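Local coordinates for sensor histidine kinase DcuS (Escherichia coli, PDB 3BY8), which senses C4-dicarboxylates such as fumarate and malate through its periplasmic domain and activates the response regulator DcuR by phosphorylation, at residues A[33-38]-A[67-71]. Sequence-based numbering, arbitrary orientation.
Sequences GLQKKP and LRYSH. With LMR ((2S)-2-hydroxybutanedioic acid), chain B.
With CG anti to its carbonyl carbon and beside the backbone N (chi1 -76°), Leu34, in one of its two conformers, drops a methyl onto the ring of Tyr69, whose phenol reaches into the bend 33-38. The contact belongs to the periplasmic Cache domain of DcuS. It joins the type I beta turn from Gly33 to Lys36, at the end of helix 28-33, to the ligand-binding loop that follows strand 58-63. The ring is packed on both faces: in that conformer Leu34 CD2 sits over its centre, 3.8 Å from the Tyr69 ring centroid and 6° off the normal, and Pro38 CA lies against the opposite face, displaced toward the rim. Both are CH-pi contacts, and Pro38 CG adds apolar contact at Tyr69 CE1. At the edge, Tyr69 OH donates a 2.9 Å hydrogen bond to Lys36 O, approaching from above the carbonyl plane, 40° out of it. Gly33 O also lies at this edge, near Tyr69 CE2, and accepts the turn-closing bond from Lys36 N at 2.7 Å. Ile43 of helix 43-53 and Val61 of the sheet also touch Tyr69.

Arg68, just before Tyr69, and His71, two residues after it, turn to the bound malate. The extended Arg68 chain presents its guanidinium edge-on to one carboxylate and donates two hydrogen bonds, NE to LMR O1A at 2.8 Å and NH2 to LMR O1B at 2.7 Å; its NH1 is tied to Arg76 O. His71 takes the other carboxylate through a nearly straight hydrogen bond, NE2 to LMR O4A at 2.8 Å, while its ND1 accepts a hydrogen bond from Glu73 N.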
loop_
_atom_site.group_PDB
_atom_site.type_symbol
_atom_site.label_atom_id
_atom_site.label_comp_id
_atom_site.label_asym_id
_atom_site.label_seq_id
_atom_site.Cartn_x
_atom_site.Cartn_y
_atom_site.Cartn_z
ATOM N N GLY A 33 11.851 8.721 5.708
ATOM C CA GLY A 33 11.380 9.330 4.475
ATOM C C GLY A 33 10.074 10.063 4.648
ATOM O O GLY A 33 9.829 11.075 3.990
ATOM N N LEU A 34 9.226 9.539 5.528
ATOM C CA LEU A 34 7.955 10.170 5.796
ATOM C C LEU A 34 8.246 11.509 6.449
ATOM O O LEU A 34 7.349 12.340 6.606
ATOM C CB LEU A 34 7.094 9.279 6.697
ATOM C CG LEU A 34 6.460 8.093 5.957
ATOM C CD1 LEU A 34 5.786 7.141 6.940
ATOM C CD2 LEU A 34 5.453 8.622 4.942
ATOM N N GLN A 35 9.506 11.725 6.835
ATOM C CA GLN A 35 9.859 13.024 7.417
ATOM C C GLN A 35 10.357 13.954 6.311
ATOM O O GLN A 35 10.397 15.176 6.471
ATOM C CB GLN A 35 10.966 12.858 8.464
ATOM C CG GLN A 35 10.591 11.992 9.653
ATOM C CD GLN A 35 11.807 11.517 10.428
ATOM O OE1 GLN A 35 12.665 12.314 10.809
ATOM N NE2 GLN A 35 11.885 10.212 10.668
ATOM N N LYS A 36 10.732 13.353 5.188
ATOM C CA LYS A 36 11.252 14.083 4.038
ATOM C C LYS A 36 10.135 14.520 3.102
ATOM O O LYS A 36 8.948 14.490 3.446
ATOM C CB LYS A 36 12.211 13.186 3.256
ATOM C CG LYS A 36 13.174 12.389 4.112
ATOM C CD LYS A 36 13.924 11.360 3.278
ATOM C CE LYS A 36 14.848 10.513 4.142
ATOM N NZ LYS A 36 15.592 9.494 3.344
ATOM N N LYS A 37 10.536 14.932 1.909
ATOM C CA LYS A 37 9.594 15.336 0.884
ATOM C C LYS A 37 9.313 14.061 0.101
ATOM O O LYS A 37 10.189 13.206 -0.049
ATOM C CB LYS A 37 10.217 16.403 -0.020
ATOM C CG LYS A 37 10.193 17.805 0.574
ATOM C CD LYS A 37 10.730 17.856 2.010
ATOM C CE LYS A 37 12.246 17.666 2.099
ATOM N NZ LYS A 37 12.711 16.305 1.711
ATOM N N PRO A 38 8.078 13.899 -0.384
ATOM C CA PRO A 38 7.753 12.689 -1.142
ATOM C C PRO A 38 8.783 12.408 -2.236
ATOM O O PRO A 38 9.340 11.315 -2.311
ATOM C CB PRO A 38 6.372 13.004 -1.710
ATOM C CG PRO A 38 5.763 13.863 -0.644
ATOM C CD PRO A 38 6.909 14.790 -0.274
ATOM N N LEU A 67 -1.038 11.750 1.247
ATOM C CA LEU A 67 -0.105 12.053 0.150
ATOM C C LEU A 67 0.771 10.860 -0.144
ATOM O O LEU A 67 1.350 10.275 0.776
ATOM C CB LEU A 67 0.816 13.213 0.494
ATOM C CG LEU A 67 0.238 14.601 0.470
ATOM C CD1 LEU A 67 1.427 15.553 0.498
ATOM C CD2 LEU A 67 -0.622 14.821 -0.784
ATOM N N ARG A 68 0.928 10.521 -1.421
ATOM C CA ARG A 68 1.717 9.360 -1.804
ATOM C C ARG A 68 3.220 9.518 -1.785
ATOM O O ARG A 68 3.742 10.547 -2.245
ATOM C CB ARG A 68 1.353 8.906 -3.217
ATOM C CG ARG A 68 -0.116 8.632 -3.481
ATOM C CD ARG A 68 -0.184 7.935 -4.807
ATOM N NE ARG A 68 -1.538 7.811 -5.346
ATOM C CZ ARG A 68 -2.194 8.793 -5.964
ATOM N NH1 ARG A 68 -1.639 9.998 -6.113
ATOM N NH2 ARG A 68 -3.392 8.572 -6.491
ATOM N N TYR A 69 3.898 8.497 -1.269
ATOM C CA TYR A 69 5.352 8.440 -1.253
ATOM C C TYR A 69 5.879 7.433 -2.281
ATOM O O TYR A 69 7.081 7.310 -2.500
ATOM C CB TYR A 69 5.843 8.090 0.140
ATOM C CG TYR A 69 6.015 9.312 0.979
ATOM C CD1 TYR A 69 4.926 10.106 1.343
ATOM C CD2 TYR A 69 7.292 9.716 1.371
ATOM C CE1 TYR A 69 5.109 11.275 2.075
ATOM C CE2 TYR A 69 7.483 10.867 2.095
ATOM C CZ TYR A 69 6.399 11.643 2.446
ATOM O OH TYR A 69 6.619 12.782 3.178
ATOM N N SER A 70 4.963 6.693 -2.902
ATOM C CA SER A 70 5.304 5.713 -3.916
ATOM C C SER A 70 4.058 5.392 -4.735
ATOM O O SER A 70 2.929 5.600 -4.260
ATOM C CB SER A 70 5.837 4.423 -3.292
ATOM O OG SER A 70 4.882 3.804 -2.438
ATOM N N HIS A 71 4.278 4.935 -5.969
ATOM C CA HIS A 71 3.202 4.534 -6.881
ATOM C C HIS A 71 3.863 3.991 -8.136
ATOM O O HIS A 71 4.929 4.467 -8.503
ATOM C CB HIS A 71 2.351 5.732 -7.296
ATOM C CG HIS A 71 1.057 5.361 -7.954
ATOM N ND1 HIS A 71 0.946 5.043 -9.299
ATOM C CD2 HIS A 71 -0.196 5.289 -7.445
ATOM C CE1 HIS A 71 -0.324 4.786 -9.583
ATOM N NE2 HIS A 71 -1.033 4.930 -8.472
HETATM C C1 LMR B . -3.763 5.204 -5.399
HETATM O O1A LMR B . -2.560 5.247 -5.419
HETATM O O1B LMR B . -4.429 6.245 -5.574
HETATM C C2 LMR B . -4.398 3.855 -5.542
HETATM O O2 LMR B . -5.873 3.968 -5.743
HETATM C C3 LMR B . -3.674 2.947 -6.554
HETATM C C4 LMR B . -4.156 3.281 -7.980
HETATM O O4A LMR B . -3.791 4.335 -8.501
HETATM O O4B LMR B . -4.970 2.509 -8.565
#